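Local coordinates for protein 3,4-dihydroxy-2-butanone 4-phosphate synthase (Candida albicans, PDB 2RIU) that catalyses the conversion of D-ribulose 5-phosphate to formate and 3,4-dihydroxy-2-butanone 4-phosphate, at residues D34-A39 with G162-L167. Residues are numbered along the deposited sequence; the frame is centred on the assembly and turned at random.
Sequences DLIMAA and GVICEL. With 5RP (ribulose-5-phosphate), chain B.
Leu35 pairs with Cys165, and Met37 with Val163, through two reciprocal sets of backbone hydrogen bonds that join strands 34-38 and 162-166, their N-to-C directions antiparallel at 169°. Between them lies the non-hydrogen-bonded pair Ile36-Ile164, where Leu35 O also accepts a CA-H...O contact from Ile164 CA at 3.2 Å. Both strands belong to the mixed sheet of the α+β DHBP synthase fold, with strand 21-24 along the other edge of 34-38, illustrating how one face can pack on helix 44-52 while another carries ligand-binding groups. On the first, Leu35 crosses Leu167 at about a right angle, CD1 meeting CD2 at 3.7 Å, while Met37 CG lies alongside Val163 CG1. On the other, Ile36 CG1 presses tightly on Ile164 CG2 (3.5 Å) beneath Ala149 of helix 145-155. With chi1 (69°) turning CG1 toward the ligand and chi2 fully extended, Ile164 CD1 reaches 3.3 Å from ribulose-5-phosphate O13. Ligand O13 donates to Asp34 OD2 (3.3 Å), which lies 2.7 Å from ligand O4. Non-hydrogen-bonded partners Asp34 and Glu166 lie side by side, Asp34 OD1 against Glu166 CG (3.4 Å), carboxylate planes 88° apart. Ser55 OG is hydrogen-bonded to Glu166 OE1; Glu166 OE2 lies 3.5 Å from ligand C5.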
loop_
_atom_site.group_PDB
_atom_site.type_symbol
_atom_site.label_atom_id
_atom_site.label_comp_id
_atom_site.label_asym_id
_atom_site.label_seq_id
_atom_site.Cartn_x
_atom_site.Cartn_y
_atom_site.Cartn_z
ATOM N N ASP A 34 7.175 -10.535 8.031
ATOM C CA ASP A 34 6.347 -10.418 6.833
ATOM C C ASP A 34 5.432 -11.624 6.730
ATOM O O ASP A 34 5.860 -12.751 6.981
ATOM C CB ASP A 34 7.225 -10.470 5.578
ATOM C CG ASP A 34 7.682 -9.119 5.100
ATOM O OD1 ASP A 34 7.647 -8.130 5.868
ATOM O OD2 ASP A 34 8.091 -9.063 3.915
ATOM N N LEU A 35 4.198 -11.404 6.294
ATOM C CA LEU A 35 3.373 -12.515 5.820
ATOM C C LEU A 35 3.738 -12.796 4.364
ATOM O O LEU A 35 3.844 -11.865 3.564
ATOM C CB LEU A 35 1.893 -12.166 5.923
ATOM C CG LEU A 35 1.262 -12.216 7.316
ATOM C CD1 LEU A 35 -0.144 -11.624 7.262
ATOM C CD2 LEU A 35 1.239 -13.655 7.854
ATOM N N ILE A 36 3.942 -14.073 4.032
ATOM C CA ILE A 36 4.244 -14.483 2.653
ATOM C C ILE A 36 3.396 -15.698 2.292
ATOM O O ILE A 36 3.296 -16.638 3.073
ATOM C CB ILE A 36 5.747 -14.856 2.481
ATOM C CG1 ILE A 36 6.660 -13.713 2.958
ATOM C CG2 ILE A 36 6.055 -15.276 1.027
ATOM C CD1 ILE A 36 8.142 -13.895 2.640
ATOM N N MET A 37 2.788 -15.689 1.108
ATOM C CA MET A 37 2.134 -16.895 0.602
ATOM C C MET A 37 2.281 -17.005 -0.901
ATOM O O MET A 37 2.767 -16.071 -1.555
ATOM C CB MET A 37 0.658 -16.969 1.021
ATOM C CG MET A 37 -0.275 -15.984 0.307
ATOM S SD MET A 37 -2.008 -16.429 0.570
ATOM C CE MET A 37 -2.119 -17.907 -0.439
ATOM N N ALA A 38 1.875 -18.145 -1.451
ATOM C CA ALA A 38 2.000 -18.370 -2.889
ATOM C C ALA A 38 1.072 -17.440 -3.663
ATOM O O ALA A 38 -0.113 -17.329 -3.340
ATOM C CB ALA A 38 1.711 -19.822 -3.228
ATOM N N ALA A 39 1.610 -16.766 -4.680
ATOM C CA ALA A 39 0.818 -15.822 -5.465
ATOM C C ALA A 39 -0.393 -16.490 -6.109
ATOM O O ALA A 39 -1.484 -15.917 -6.118
ATOM C CB ALA A 39 1.685 -15.139 -6.529
ATOM N N GLY A 162 5.331 -15.070 -5.509
ATOM C CA GLY A 162 4.808 -15.008 -4.140
ATOM C C GLY A 162 4.121 -13.681 -3.916
ATOM O O GLY A 162 4.106 -12.832 -4.807
ATOM N N VAL A 163 3.559 -13.500 -2.723
ATOM C CA VAL A 163 2.916 -12.233 -2.358
ATOM C C VAL A 163 3.219 -11.958 -0.888
ATOM O O VAL A 163 3.144 -12.861 -0.058
ATOM C CB VAL A 163 1.395 -12.226 -2.692
ATOM C CG1 VAL A 163 0.664 -13.389 -2.027
ATOM C CG2 VAL A 163 0.738 -10.878 -2.337
ATOM N N ILE A 164 3.593 -10.714 -0.588
ATOM C CA ILE A 164 4.170 -10.376 0.712
ATOM C C ILE A 164 3.690 -9.032 1.239
ATOM O O ILE A 164 3.346 -8.141 0.465
ATOM C CB ILE A 164 5.728 -10.360 0.663
ATOM C CG1 ILE A 164 6.263 -9.181 -0.166
ATOM C CG2 ILE A 164 6.279 -11.689 0.134
ATOM C CD1 ILE A 164 7.797 -9.127 -0.251
ATOM N N CYS A 165 3.681 -8.892 2.562
ATOM C CA CYS A 165 3.472 -7.586 3.187
ATOM C C CYS A 165 3.914 -7.638 4.639
ATOM O O CYS A 165 3.913 -8.709 5.251
ATOM C CB CYS A 165 2.008 -7.138 3.084
ATOM S SG CYS A 165 1.833 -5.327 3.085
ATOM N N GLU A 166 4.282 -6.477 5.175
ATOM C CA GLU A 166 4.842 -6.360 6.527
ATOM C C GLU A 166 3.766 -6.321 7.598
ATOM O O GLU A 166 2.855 -5.496 7.529
ATOM C CB GLU A 166 5.660 -5.070 6.645
ATOM C CG GLU A 166 6.757 -4.890 5.620
ATOM C CD GLU A 166 6.332 -4.083 4.398
ATOM O OE1 GLU A 166 5.117 -3.950 4.111
ATOM O OE2 GLU A 166 7.244 -3.585 3.713
ATOM N N LEU A 167 3.885 -7.189 8.600
ATOM C CA LEU A 167 2.946 -7.200 9.725
ATOM C C LEU A 167 3.040 -5.915 10.533
ATOM O O LEU A 167 4.144 -5.429 10.797
ATOM C CB LEU A 167 3.220 -8.405 10.632
ATOM C CG LEU A 167 2.695 -9.743 10.121
ATOM C CD1 LEU A 167 3.333 -10.877 10.890
ATOM C CD2 LEU A 167 1.179 -9.797 10.253
HETATM C C2 5RP B . 11.410 -5.305 3.367
HETATM C C3 5RP B . 10.237 -6.143 2.915
HETATM C C5 5RP B . 9.288 -5.662 1.848
HETATM O O13 5RP B . 8.191 -6.582 1.767
HETATM C C6 5RP B . 9.923 -5.486 0.460
HETATM O O14 5RP B . 8.870 -5.163 -0.455
HETATM C C7 5RP B . 10.664 -6.704 -0.094
HETATM O O8 5RP B . 11.733 -7.049 0.780
HETATM P P9 5RP B . 13.249 -7.242 0.291
HETATM O O12 5RP B . 13.732 -5.871 -0.122
HETATM O O11 5RP B . 13.217 -8.237 -0.847
HETATM O O10 5RP B . 13.856 -7.791 1.560
HETATM O O4 5RP B . 10.051 -7.228 3.436
HETATM O O1 5RP B . 11.547 -5.465 4.785
#